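Local coordinates for protein transcriptional regulator ComR (Streptococcus vestibularis F0396, PDB 6HU8) that regulates competence in response to a signalling peptide as an RNPP-family transcription factor, probably binding DNA through its helix-turn-helix domain, at residues S45-K51 with I114-E118; L148-V152 with V165-Y169; F158-L164 with Y202-L206; V141-Y145 with Y168-H172. All coordinates share one frame; numbering follows the deposited sequence.

The four contacts illustrate how one helical chain varies its interface chemistry with position. All are buried, but contact 1 lies farthest from the centre of the chain, about 17 Å away. It joins the helix-turn-helix family region to the tetratricopeptide region through serine–carboxylate bonds and waters. Contacts 2 and 4 both pair helix 139-152 with helix 160-173. Contact 2 has no hydrogen bond across it and relies on ring stacking and aliphatic packing, whereas contact 4 adds a histidine–carboxylate bond to its aromatic cluster. Contact 3 lies nearest the centre, where the start of helix 160-173 meets helix 200-219 through one tyrosine hydrogen bond and mostly apolar packing.

Contact 1. Residues S45-K51 with I114-E118; sequences SLPSLDK and ILPEE
Ser45 and Glu117 form the first polar link between these turns: Ser45 OG donates to Glu117 OE1 at 2.9 Å, reaching the carboxylate on its anti side and 33° out of its plane. Glu117 OE1 also takes part in a salt bridge with Arg39, so one oxygen serves a hydroxyl and a guanidinium group. A second serine–carboxylate pair follows, in which Ser48 OG donates to Glu118 OE2 at 2.5 Å, shorter than is usual, so the exact length is doubtful. Ser48 is the N-cap of helix 49-59. With chi1 at 61°, its hydroxyl sits between backbone N and carbonyl carbon, and there it also accepts a weak capping bond from Lys51 N. Glu118 bends at chi2 (94°), and its OE2 lies 3.5 Å from Lys51 CE, while Lys51 NZ is hydrogen-bonded to Glu31 O and Gln151 OE1. One water links Ser48 N, Leu46 O and Glu118 OE1; another bridges Leu46 N and Leu115 O. Outside this polar network, Pro116 CB packs 3.6 Å from Ser48 CB. Leu46 CD2 comes within 3.4 Å of Ile114 O, a buried carbonyl oxygen with no polar partner. The contact thereby joins the HTH and tetratricopeptide regions in the peptide-free protein. Helix 3-17 packs on Leu46, helix 34-41 on Ser45, Lys51 and Glu117, and helix 139-152 touches Glu117 through Ile144 and both Lys51 and Glu118 through Leu148.

Contact 2. Residues L148-V152 with V165-Y169; sequences LFEQV and VIDYY
Phe149 and Tyr169 lay their rings together where two consecutive helices of the tetratricopeptide-like domain meet. The local axes of 148-152 and 165-169 make an angle of 105° and approach to 10.2 Å, so this is a steep crossing rather than a side-by-side pairing. No hydrogen bond spans it; the helices are joined by apolar side chains, all of them buried. The rings form an offset stack, with centroids 4.6 Å apart and planes inclined by 22°. Phe149 owes its place to chi1 of -176°: with CG anti to the backbone N, the ring extends from the flank of its helix and comes nearer to the partner than its CB does. The Tyr169 ring leaves its own backbone by the same kind of rotamer, and Tyr169 CB settles over the Phe149 face as a CH-pi contact, 4.1 Å from the ring centroid. Beside the stack, Val165 turns both methyls to the first helix: its CG1 lies 3.8 Å from Phe149 CA, oblique to the ring, and CG2 faces Leu148 CB at 4.4 Å. Farther along, the two branched side chains Val152 and Ile166 cross, and Val152 CG1 meets Ile166 CG1 at 3.7 Å. Helix 181-192 adds another layer, with Ile187 against Phe149 and Ile166, and Phe184 against Tyr169. The tightest point of the whole crossing is in the stack, where Phe149 CZ stands over the Tyr169 face, 3.4 Å from Tyr169 CG and displaced toward the rim.

Contact 3. Residues F158-L164 with Y202-L206; sequences FSTNDLL and YNIAL
Tyr202 lies against Thr160, Leu163 and Phe158 along its whole length. CG is anti to the backbone N (chi1 -178°), which carries the ring along the neighbouring helix start. Tyr202 CB lies 3.8 Å from Thr160 OG1, and the ring edge continues past that oxygen, with Tyr202 CD1 3.3 Å from Thr160 OG1. Next, Tyr202 CE1 approaches Phe158 O at 3.2 Å, near the ring plane. Over one face sits Leu163 CD1, 3.7 Å from the Tyr202 ring centroid, a CH-pi contact. The local helix axes lie 20° from parallel and approach to 9.1 Å. Helices 160-173 and 200-219 are separated in sequence by helix 181-192, and such parallel packing of alternate helices is familiar in tetratricopeptide-like folds. The first of the two begins with a capping box: Ser159 OG accepts from Asp162 N, and Asp162 OD2 accepts from Ser159 N. Beyond the ring, Ala205 CB fits against Leu163 CB at 4.0 Å, and Leu163 CD1 also meets Leu206 CB at 3.7 Å. At its tip, Tyr202 OH donates to Phe158 O at 2.9 Å, with a C=O...donor angle of 139° and the donor tilted from the carbonyl plane.

Contact 4. Residues V141-Y145 with Y168-H172; sequences VEEIY and YYFYH
Tyr145 and Tyr168 give the closest backbone approach, 8.2 Å between their CA atoms, where the helical segments 141-145 and 168-172 cross at 117° with their axes 12.5 Å apart. So wide a separation is filled by large side chains. The Tyr168 ring turns its edge to the Tyr145 face in a T-shaped pair, planes 84° apart, with Tyr168 CD2 3.5 Å from Tyr145 CD1. His172 brings CE1 over the same face of Tyr145, its ring tilted only 18° from that of Tyr145 but slid so far that the two barely overlap; Tyr145 CE2 and His172 CE1 are 3.6 Å apart. Both imidazole nitrogens are engaged. His172 NE2 donates to Glu142 OE2 at 2.9 Å, using the syn lone pair of that oxygen, and more weakly to Glu142 OE1. The second ring nitrogen, His172 ND1, donates to Tyr168 O at 2.7 Å, near the ring plane, which fixes the ring's rotation. With both nitrogens donating, the imidazole may well carry a positive charge, balanced by Glu142. The glutamate bends at chi2 to offer its carboxylate, and a water between Glu142 OE1 and Tyr168 OH ties the acid to the phenol, whose hydroxyl is also bonded to Asn128. Tyr145 OH ends 3.3 Å from Tyr169 CA, against the backbone of the second helix. The aromatic cluster belongs to the tetratricopeptide-like helical array: Trp135 stacks on His172, helix 117-131 packs on Val141 and Tyr168, and helix 181-192 covers Tyr169.

Contact 1. Residues S45-K51 with I114-E118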
loop_
_atom_site.group_PDB
_atom_site.type_symbol
_atom_site.label_atom_id
_atom_site.label_comp_id
_atom_site.label_asym_id
_atom_site.label_seq_id
_atom_site.Cartn_x
_atom_site.Cartn_y
_atom_site.Cartn_z
ATOM N N SER A 45 13.057 -12.978 11.042
ATOM C CA SER A 45 13.085 -12.167 9.839
ATOM C C SER A 45 14.433 -11.509 9.644
ATOM O O SER A 45 15.237 -11.389 10.579
ATOM C CB SER A 45 11.974 -11.112 9.854
ATOM O OG SER A 45 11.917 -10.447 11.091
ATOM N N LEU A 46 14.657 -11.093 8.404
ATOM C CA LEU A 46 15.889 -10.466 7.983
ATOM C C LEU A 46 15.729 -8.969 8.145
ATOM O O LEU A 46 14.686 -8.424 7.788
ATOM C CB LEU A 46 16.180 -10.820 6.515
ATOM C CG LEU A 46 17.517 -10.401 5.905
ATOM C CD1 LEU A 46 18.648 -11.177 6.550
ATOM C CD2 LEU A 46 17.521 -10.604 4.375
ATOM N N PRO A 47 16.761 -8.281 8.660
ATOM C CA PRO A 47 16.623 -6.821 8.668
ATOM C C PRO A 47 16.731 -6.215 7.273
ATOM O O PRO A 47 17.572 -6.643 6.451
ATOM C CB PRO A 47 17.784 -6.356 9.538
ATOM C CG PRO A 47 18.781 -7.450 9.470
ATOM C CD PRO A 47 18.042 -8.732 9.224
ATOM N N SER A 48 15.874 -5.232 7.007
ATOM C CA SER A 48 15.993 -4.411 5.811
ATOM C C SER A 48 17.171 -3.484 6.031
ATOM O O SER A 48 17.689 -3.382 7.161
ATOM C CB SER A 48 14.704 -3.614 5.540
ATOM O OG SER A 48 14.404 -2.720 6.608
ATOM N N LEU A 49 17.591 -2.814 4.969
ATOM C CA LEU A 49 18.698 -1.882 5.054
ATOM C C LEU A 49 18.373 -0.738 6.003
ATOM O O LEU A 49 19.222 -0.320 6.786
ATOM C CB LEU A 49 19.044 -1.335 3.671
ATOM C CG LEU A 49 20.203 -0.338 3.616
ATOM C CD1 LEU A 49 21.406 -0.894 4.347
ATOM C CD2 LEU A 49 20.567 -0.003 2.171
ATOM N N ASP A 50 17.145 -0.236 5.927
ATOM C CA ASP A 50 16.709 0.842 6.812
ATOM C C ASP A 50 16.782 0.423 8.268
ATOM O O ASP A 50 17.307 1.152 9.101
ATOM C CB ASP A 50 15.279 1.284 6.496
ATOM C CG ASP A 50 15.158 1.978 5.152
ATOM O OD1 ASP A 50 16.158 2.578 4.692
ATOM O OD2 ASP A 50 14.057 1.915 4.562
ATOM N N LYS A 51 16.245 -0.746 8.585
ATOM C CA LYS A 51 16.255 -1.175 9.971
ATOM C C LYS A 51 17.673 -1.576 10.443
ATOM O O LYS A 51 18.063 -1.268 11.575
ATOM C CB LYS A 51 15.231 -2.299 10.176
ATOM C CG LYS A 51 13.814 -1.821 9.809
ATOM C CD LYS A 51 12.701 -2.504 10.582
ATOM C CE LYS A 51 11.320 -2.006 10.102
ATOM N NZ LYS A 51 11.155 -0.523 10.157
ATOM N N ILE A 114 15.557 -14.238 0.941
ATOM C CA ILE A 114 16.506 -13.139 1.074
ATOM C C ILE A 114 15.795 -11.802 1.247
ATOM O O ILE A 114 16.426 -10.749 1.113
ATOM C CB ILE A 114 17.483 -13.066 -0.148
ATOM C CG1 ILE A 114 16.725 -13.114 -1.476
ATOM C CG2 ILE A 114 18.478 -14.226 -0.100
ATOM C CD1 ILE A 114 16.111 -11.800 -1.924
ATOM N N LEU A 115 14.492 -11.843 1.533
ATOM C CA LEU A 115 13.688 -10.623 1.654
ATOM C C LEU A 115 13.476 -10.230 3.118
ATOM O O LEU A 115 13.255 -11.092 3.976
ATOM C CB LEU A 115 12.315 -10.780 0.961
ATOM C CG LEU A 115 12.317 -10.874 -0.571
ATOM C CD1 LEU A 115 10.926 -11.188 -1.151
ATOM C CD2 LEU A 115 12.877 -9.606 -1.212
ATOM N N PRO A 116 13.573 -8.923 3.411
ATOM C CA PRO A 116 13.246 -8.452 4.760
ATOM C C PRO A 116 11.738 -8.450 4.992
ATOM O O PRO A 116 10.943 -8.633 4.068
ATOM C CB PRO A 116 13.795 -7.023 4.780
ATOM C CG PRO A 116 13.679 -6.573 3.366
ATOM C CD PRO A 116 13.968 -7.813 2.522
ATOM N N GLU A 117 11.359 -8.213 6.238
ATOM C CA GLU A 117 9.975 -8.271 6.669
ATOM C C GLU A 117 9.050 -7.368 5.856
ATOM O O GLU A 117 7.934 -7.763 5.516
ATOM C CB GLU A 117 9.908 -7.896 8.139
ATOM C CG GLU A 117 8.705 -8.364 8.878
ATOM C CD GLU A 117 8.882 -8.121 10.372
ATOM O OE1 GLU A 117 9.456 -8.994 11.072
ATOM O OE2 GLU A 117 8.462 -7.036 10.830
ATOM N N GLU A 118 9.506 -6.157 5.560
ATOM C CA GLU A 118 8.652 -5.190 4.874
ATOM C C GLU A 118 8.335 -5.585 3.437
ATOM O O GLU A 118 7.254 -5.298 2.935
ATOM C CB GLU A 118 9.298 -3.809 4.865
ATOM C CG GLU A 118 9.720 -3.320 6.217
ATOM C CD GLU A 118 11.178 -3.644 6.535
ATOM O OE1 GLU A 118 11.531 -4.850 6.638
ATOM O OE2 GLU A 118 11.952 -2.668 6.689
HETATM O O HOH W 1 13.418 -5.518 8.647
HETATM O O HOH W 2 12.574 -11.348 6.641
#

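Contact 2. Residues L148-V152 with V165-Y169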
loop_
_atom_site.group_PDB
_atom_site.type_symbol
_atom_site.label_atom_id
_atom_site.label_comp_id
_atom_site.label_asym_id
_atom_site.label_seq_id
_atom_site.Cartn_x
_atom_site.Cartn_y
_atom_site.Cartn_z
ATOM N N LEU A 148 4.492 -1.814 11.322
ATOM C CA LEU A 148 4.830 -1.017 10.131
ATOM C C LEU A 148 3.818 0.127 9.914
ATOM O O LEU A 148 4.210 1.228 9.532
ATOM C CB LEU A 148 4.925 -1.911 8.886
ATOM C CG LEU A 148 6.154 -2.831 8.951
ATOM C CD1 LEU A 148 6.125 -3.925 7.884
ATOM C CD2 LEU A 148 7.433 -2.015 8.814
ATOM N N PHE A 149 2.533 -0.111 10.188
ATOM C CA PHE A 149 1.547 0.963 10.070
ATOM C C PHE A 149 1.754 2.045 11.130
ATOM O O PHE A 149 1.606 3.224 10.818
ATOM C CB PHE A 149 0.114 0.433 10.165
ATOM C CG PHE A 149 -0.935 1.496 9.944
ATOM C CD1 PHE A 149 -0.903 2.293 8.802
ATOM C CD2 PHE A 149 -1.954 1.693 10.870
ATOM C CE1 PHE A 149 -1.863 3.287 8.592
ATOM C CE2 PHE A 149 -2.923 2.673 10.674
ATOM C CZ PHE A 149 -2.881 3.475 9.536
ATOM N N GLU A 150 2.085 1.659 12.372
ATOM C CA GLU A 150 2.438 2.650 13.406
ATOM C C GLU A 150 3.574 3.546 12.923
ATOM O O GLU A 150 3.613 4.730 13.219
ATOM C CB GLU A 150 2.874 1.990 14.712
ATOM C CG GLU A 150 1.779 1.650 15.669
ATOM C CD GLU A 150 0.940 2.857 16.056
ATOM O OE1 GLU A 150 1.501 3.925 16.395
ATOM O OE2 GLU A 150 -0.297 2.733 15.989
ATOM N N GLN A 151 4.522 2.958 12.201
ATOM C CA GLN A 151 5.663 3.717 11.722
ATOM C C GLN A 151 5.229 4.632 10.568
ATOM O O GLN A 151 5.709 5.759 10.442
ATOM C CB GLN A 151 6.794 2.761 11.322
ATOM C CG GLN A 151 7.492 2.214 12.574
ATOM C CD GLN A 151 8.401 1.022 12.325
ATOM O OE1 GLN A 151 8.332 0.367 11.295
ATOM N NE2 GLN A 151 9.253 0.733 13.296
ATOM N N VAL A 152 4.278 4.181 9.761
ATOM C CA VAL A 152 3.838 5.002 8.629
ATOM C C VAL A 152 3.109 6.255 9.142
ATOM O O VAL A 152 3.235 7.339 8.559
ATOM C CB VAL A 152 2.935 4.195 7.662
ATOM C CG1 VAL A 152 2.080 5.118 6.792
ATOM C CG2 VAL A 152 3.787 3.272 6.812
ATOM N N VAL A 165 1.124 -0.530 2.640
ATOM C CA VAL A 165 0.660 -0.687 4.017
ATOM C C VAL A 165 -0.617 0.141 4.198
ATOM O O VAL A 165 -1.600 -0.297 4.810
ATOM C CB VAL A 165 1.733 -0.238 5.039
ATOM C CG1 VAL A 165 1.148 -0.198 6.443
ATOM C CG2 VAL A 165 2.974 -1.154 4.972
ATOM N N ILE A 166 -0.589 1.352 3.661
ATOM C CA ILE A 166 -1.733 2.256 3.759
ATOM C C ILE A 166 -2.931 1.670 3.003
ATOM O O ILE A 166 -4.082 1.850 3.403
ATOM C CB ILE A 166 -1.382 3.665 3.220
ATOM C CG1 ILE A 166 -0.401 4.351 4.170
ATOM C CG2 ILE A 166 -2.649 4.527 3.052
ATOM C CD1 ILE A 166 0.097 5.698 3.688
ATOM N N ASP A 167 -2.664 0.947 1.922
ATOM C CA ASP A 167 -3.731 0.223 1.241
ATOM C C ASP A 167 -4.370 -0.820 2.182
ATOM O O ASP A 167 -5.605 -0.916 2.275
ATOM C CB ASP A 167 -3.187 -0.445 -0.022
ATOM C CG ASP A 167 -4.227 -0.578 -1.106
ATOM O OD1 ASP A 167 -5.406 -0.233 -0.857
ATOM O OD2 ASP A 167 -3.855 -1.030 -2.208
ATOM N N TYR A 168 -3.534 -1.579 2.894
ATOM C CA TYR A 168 -4.027 -2.613 3.815
ATOM C C TYR A 168 -4.846 -1.985 4.944
ATOM O O TYR A 168 -5.841 -2.564 5.419
ATOM C CB TYR A 168 -2.865 -3.423 4.401
ATOM C CG TYR A 168 -3.217 -4.837 4.809
ATOM C CD1 TYR A 168 -4.001 -5.647 3.989
ATOM C CD2 TYR A 168 -2.742 -5.378 6.005
ATOM C CE1 TYR A 168 -4.313 -6.948 4.355
ATOM C CE2 TYR A 168 -3.039 -6.681 6.377
ATOM C CZ TYR A 168 -3.827 -7.458 5.553
ATOM O OH TYR A 168 -4.116 -8.748 5.921
ATOM N N TYR A 169 -4.422 -0.802 5.375
ATOM C CA TYR A 169 -5.171 -0.048 6.379
ATOM C C TYR A 169 -6.586 0.267 5.869
ATOM O O TYR A 169 -7.574 -0.051 6.535
ATOM C CB TYR A 169 -4.416 1.236 6.763
ATOM C CG TYR A 169 -5.295 2.299 7.406
ATOM C CD1 TYR A 169 -5.958 2.054 8.616
ATOM C CD2 TYR A 169 -5.454 3.547 6.811
ATOM C CE1 TYR A 169 -6.770 3.025 9.204
ATOM C CE2 TYR A 169 -6.276 4.528 7.391
ATOM C CZ TYR A 169 -6.925 4.255 8.584
ATOM O OH TYR A 169 -7.727 5.211 9.163
#

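Contact 3. Residues F158-L164 with Y202-L206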
loop_
_atom_site.group_PDB
_atom_site.type_symbol
_atom_site.label_atom_id
_atom_site.label_comp_id
_atom_site.label_asym_id
_atom_site.label_seq_id
_atom_site.Cartn_x
_atom_site.Cartn_y
_atom_site.Cartn_z
ATOM N N PHE A 158 5.924 9.126 1.847
ATOM C CA PHE A 158 5.593 7.700 1.747
ATOM C C PHE A 158 6.334 7.033 0.595
ATOM O O PHE A 158 6.386 7.587 -0.492
ATOM C CB PHE A 158 4.081 7.499 1.521
ATOM C CG PHE A 158 3.206 7.960 2.661
ATOM C CD1 PHE A 158 3.597 7.779 3.974
ATOM C CD2 PHE A 158 1.986 8.569 2.404
ATOM C CE1 PHE A 158 2.793 8.200 5.018
ATOM C CE2 PHE A 158 1.167 8.988 3.444
ATOM C CZ PHE A 158 1.575 8.801 4.756
ATOM N N SER A 159 6.874 5.843 0.838
ATOM C CA SER A 159 7.432 5.002 -0.208
ATOM C C SER A 159 6.339 4.136 -0.818
ATOM O O SER A 159 5.203 4.126 -0.342
ATOM C CB SER A 159 8.530 4.100 0.355
ATOM O OG SER A 159 7.984 3.230 1.351
ATOM N N THR A 160 6.699 3.361 -1.833
ATOM C CA THR A 160 5.747 2.432 -2.423
ATOM C C THR A 160 5.301 1.420 -1.382
ATOM O O THR A 160 4.095 1.196 -1.235
ATOM C CB THR A 160 6.323 1.706 -3.650
ATOM O OG1 THR A 160 6.746 2.675 -4.608
ATOM C CG2 THR A 160 5.256 0.827 -4.292
ATOM N N ASN A 161 6.241 0.837 -0.628
ATOM C CA ASN A 161 5.843 -0.080 0.444
ATOM C C ASN A 161 4.920 0.605 1.454
ATOM O O ASN A 161 3.942 0.001 1.910
ATOM C CB ASN A 161 7.058 -0.669 1.197
ATOM C CG ASN A 161 7.838 -1.661 0.365
ATOM O OD1 ASN A 161 7.353 -2.157 -0.656
ATOM N ND2 ASN A 161 9.053 -1.965 0.802
ATOM N N ASP A 162 5.232 1.849 1.816
ATOM C CA ASP A 162 4.363 2.608 2.732
ATOM C C ASP A 162 2.938 2.725 2.180
ATOM O O ASP A 162 1.948 2.535 2.906
ATOM C CB ASP A 162 4.905 4.021 2.976
ATOM C CG ASP A 162 6.207 4.034 3.743
ATOM O OD1 ASP A 162 6.507 3.043 4.447
ATOM O OD2 ASP A 162 6.924 5.057 3.640
ATOM N N LEU A 163 2.847 3.053 0.889
ATOM C CA LEU A 163 1.557 3.200 0.215
ATOM C C LEU A 163 0.780 1.902 0.241
ATOM O O LEU A 163 -0.447 1.914 0.340
ATOM C CB LEU A 163 1.742 3.665 -1.231
ATOM C CG LEU A 163 2.222 5.107 -1.399
ATOM C CD1 LEU A 163 2.272 5.443 -2.866
ATOM C CD2 LEU A 163 1.325 6.090 -0.665
ATOM N N LEU A 164 1.483 0.776 0.181
ATOM C CA LEU A 164 0.796 -0.507 0.204
ATOM C C LEU A 164 0.331 -0.866 1.625
ATOM O O LEU A 164 -0.731 -1.455 1.796
ATOM C CB LEU A 164 1.688 -1.599 -0.389
ATOM C CG LEU A 164 1.900 -1.407 -1.901
ATOM C CD1 LEU A 164 2.901 -2.401 -2.462
ATOM C CD2 LEU A 164 0.597 -1.507 -2.656
ATOM N N TYR A 202 4.882 3.480 -8.458
ATOM C CA TYR A 202 4.544 4.310 -7.308
ATOM C C TYR A 202 3.183 4.964 -7.516
ATOM O O TYR A 202 2.328 4.996 -6.607
ATOM C CB TYR A 202 5.619 5.381 -7.071
ATOM C CG TYR A 202 5.344 6.250 -5.854
ATOM C CD1 TYR A 202 5.803 5.884 -4.592
ATOM C CD2 TYR A 202 4.616 7.428 -5.966
ATOM C CE1 TYR A 202 5.555 6.674 -3.485
ATOM C CE2 TYR A 202 4.360 8.216 -4.864
ATOM C CZ TYR A 202 4.829 7.836 -3.627
ATOM O OH TYR A 202 4.567 8.619 -2.521
ATOM N N ASN A 203 2.974 5.485 -8.719
ATOM C CA ASN A 203 1.734 6.182 -9.018
ATOM C C ASN A 203 0.546 5.232 -9.028
ATOM O O ASN A 203 -0.563 5.635 -8.692
ATOM C CB ASN A 203 1.836 6.916 -10.347
ATOM C CG ASN A 203 2.788 8.083 -10.281
ATOM O OD1 ASN A 203 3.158 8.528 -9.196
ATOM N ND2 ASN A 203 3.195 8.584 -11.435
ATOM N N ILE A 204 0.762 3.973 -9.394
ATOM C CA ILE A 204 -0.341 3.017 -9.340
ATOM C C ILE A 204 -0.733 2.729 -7.881
ATOM O O ILE A 204 -1.918 2.668 -7.559
ATOM C CB ILE A 204 0.004 1.720 -10.070
ATOM C CG1 ILE A 204 0.027 1.998 -11.577
ATOM C CG2 ILE A 204 -1.030 0.668 -9.798
ATOM C CD1 ILE A 204 0.112 0.765 -12.453
ATOM N N ALA A 205 0.255 2.564 -7.003
ATOM C CA ALA A 205 -0.037 2.344 -5.591
ATOM C C ALA A 205 -0.710 3.575 -5.021
ATOM O O ALA A 205 -1.670 3.471 -4.262
ATOM C CB ALA A 205 1.242 2.003 -4.801
ATOM N N LEU A 206 -0.212 4.748 -5.385
ATOM C CA LEU A 206 -0.810 5.988 -4.892
ATOM C C LEU A 206 -2.230 6.170 -5.440
ATOM O O LEU A 206 -3.159 6.587 -4.717
ATOM C CB LEU A 206 0.074 7.182 -5.266
ATOM C CG LEU A 206 -0.459 8.575 -4.930
ATOM C CD1 LEU A 206 -0.519 8.790 -3.425
ATOM C CD2 LEU A 206 0.360 9.670 -5.621
#

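Contact 4. Residues V141-Y145 with Y168-H172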
loop_
_atom_site.group_PDB
_atom_site.type_symbol
_atom_site.label_atom_id
_atom_site.label_comp_id
_atom_site.label_asym_id
_atom_site.label_seq_id
_atom_site.Cartn_x
_atom_site.Cartn_y
_atom_site.Cartn_z
ATOM N N VAL A 141 0.453 -11.996 9.883
ATOM C CA VAL A 141 0.555 -10.853 8.990
ATOM C C VAL A 141 0.091 -9.593 9.718
ATOM O O VAL A 141 0.707 -8.525 9.619
ATOM C CB VAL A 141 -0.291 -11.077 7.719
ATOM C CG1 VAL A 141 -0.388 -9.802 6.901
ATOM C CG2 VAL A 141 0.285 -12.222 6.910
ATOM N N GLU A 142 -0.991 -9.730 10.475
ATOM C CA GLU A 142 -1.570 -8.589 11.183
ATOM C C GLU A 142 -0.595 -7.965 12.178
ATOM O O GLU A 142 -0.527 -6.741 12.302
ATOM C CB GLU A 142 -2.863 -9.009 11.902
ATOM C CG GLU A 142 -3.648 -7.853 12.517
ATOM C CD GLU A 142 -4.233 -6.901 11.470
ATOM O OE1 GLU A 142 -4.177 -7.213 10.249
ATOM O OE2 GLU A 142 -4.745 -5.832 11.878
ATOM N N GLU A 143 0.150 -8.818 12.882
ATOM C CA GLU A 143 1.137 -8.396 13.881
ATOM C C GLU A 143 2.258 -7.576 13.230
ATOM O O GLU A 143 2.731 -6.579 13.785
ATOM C CB GLU A 143 1.704 -9.629 14.604
ATOM C CG GLU A 143 2.685 -9.339 15.731
ATOM C CD GLU A 143 3.303 -10.611 16.342
ATOM O OE1 GLU A 143 3.415 -11.633 15.631
ATOM O OE2 GLU A 143 3.682 -10.596 17.534
ATOM N N ILE A 144 2.698 -8.013 12.053
ATOM C CA ILE A 144 3.721 -7.302 11.296
ATOM C C ILE A 144 3.160 -6.000 10.716
ATOM O O ILE A 144 3.771 -4.931 10.841
ATOM C CB ILE A 144 4.299 -8.210 10.168
ATOM C CG1 ILE A 144 5.181 -9.299 10.781
ATOM C CG2 ILE A 144 5.073 -7.385 9.113
ATOM C CD1 ILE A 144 5.276 -10.571 9.960
ATOM N N TYR A 145 1.980 -6.077 10.111
ATOM C CA TYR A 145 1.353 -4.887 9.565
ATOM C C TYR A 145 1.186 -3.844 10.665
ATOM O O TYR A 145 1.386 -2.652 10.433
ATOM C CB TYR A 145 -0.008 -5.227 8.933
ATOM C CG TYR A 145 -0.994 -4.092 8.980
ATOM C CD1 TYR A 145 -1.008 -3.100 7.987
ATOM C CD2 TYR A 145 -1.937 -4.019 10.001
ATOM C CE1 TYR A 145 -1.927 -2.056 8.037
ATOM C CE2 TYR A 145 -2.844 -2.988 10.064
ATOM C CZ TYR A 145 -2.843 -2.018 9.093
ATOM O OH TYR A 145 -3.772 -1.011 9.198
ATOM N N TYR A 168 -3.534 -1.579 2.894
ATOM C CA TYR A 168 -4.027 -2.613 3.815
ATOM C C TYR A 168 -4.846 -1.985 4.944
ATOM O O TYR A 168 -5.841 -2.564 5.419
ATOM C CB TYR A 168 -2.865 -3.423 4.401
ATOM C CG TYR A 168 -3.217 -4.837 4.809
ATOM C CD1 TYR A 168 -4.001 -5.647 3.989
ATOM C CD2 TYR A 168 -2.742 -5.378 6.005
ATOM C CE1 TYR A 168 -4.313 -6.948 4.355
ATOM C CE2 TYR A 168 -3.039 -6.681 6.377
ATOM C CZ TYR A 168 -3.827 -7.458 5.553
ATOM O OH TYR A 168 -4.116 -8.748 5.921
ATOM N N TYR A 169 -4.422 -0.802 5.375
ATOM C CA TYR A 169 -5.171 -0.048 6.379
ATOM C C TYR A 169 -6.586 0.267 5.869
ATOM O O TYR A 169 -7.574 -0.051 6.535
ATOM C CB TYR A 169 -4.416 1.236 6.763
ATOM C CG TYR A 169 -5.295 2.299 7.406
ATOM C CD1 TYR A 169 -5.958 2.054 8.616
ATOM C CD2 TYR A 169 -5.454 3.547 6.811
ATOM C CE1 TYR A 169 -6.770 3.025 9.204
ATOM C CE2 TYR A 169 -6.276 4.528 7.391
ATOM C CZ TYR A 169 -6.925 4.255 8.584
ATOM O OH TYR A 169 -7.727 5.211 9.163
ATOM N N PHE A 170 -6.691 0.868 4.683
ATOM C CA PHE A 170 -8.003 1.160 4.097
ATOM C C PHE A 170 -8.838 -0.108 3.954
ATOM O O PHE A 170 -10.057 -0.097 4.178
ATOM C CB PHE A 170 -7.847 1.855 2.739
ATOM C CG PHE A 170 -7.252 3.227 2.840
ATOM C CD1 PHE A 170 -7.576 4.056 3.912
ATOM C CD2 PHE A 170 -6.376 3.691 1.881
ATOM C CE1 PHE A 170 -7.040 5.331 4.026
ATOM C CE2 PHE A 170 -5.836 4.973 1.986
ATOM C CZ PHE A 170 -6.160 5.785 3.066
ATOM N N TYR A 171 -8.167 -1.204 3.603
ATOM C CA TYR A 171 -8.797 -2.519 3.524
ATOM C C TYR A 171 -9.437 -2.943 4.852
ATOM O O TYR A 171 -10.433 -3.663 4.847
ATOM C CB TYR A 171 -7.765 -3.547 3.088
ATOM C CG TYR A 171 -8.283 -4.935 2.777
ATOM C CD1 TYR A 171 -9.119 -5.161 1.692
ATOM C CD2 TYR A 171 -7.875 -6.032 3.531
ATOM C CE1 TYR A 171 -9.566 -6.444 1.380
ATOM C CE2 TYR A 171 -8.310 -7.314 3.230
ATOM C CZ TYR A 171 -9.157 -7.517 2.153
ATOM O OH TYR A 171 -9.594 -8.791 1.852
ATOM N N HIS A 172 -8.870 -2.503 5.977
ATOM C CA HIS A 172 -9.482 -2.760 7.292
ATOM C C HIS A 172 -10.803 -2.000 7.463
ATOM O O HIS A 172 -11.700 -2.440 8.189
ATOM C CB HIS A 172 -8.556 -2.350 8.448
ATOM C CG HIS A 172 -7.456 -3.317 8.726
ATOM N ND1 HIS A 172 -6.494 -3.638 7.794
ATOM C CD2 HIS A 172 -7.158 -4.030 9.839
ATOM C CE1 HIS A 172 -5.652 -4.514 8.318
ATOM N NE2 HIS A 172 -6.029 -4.763 9.561
HETATM O O HOH W 3 -3.752 -9.298 8.516
#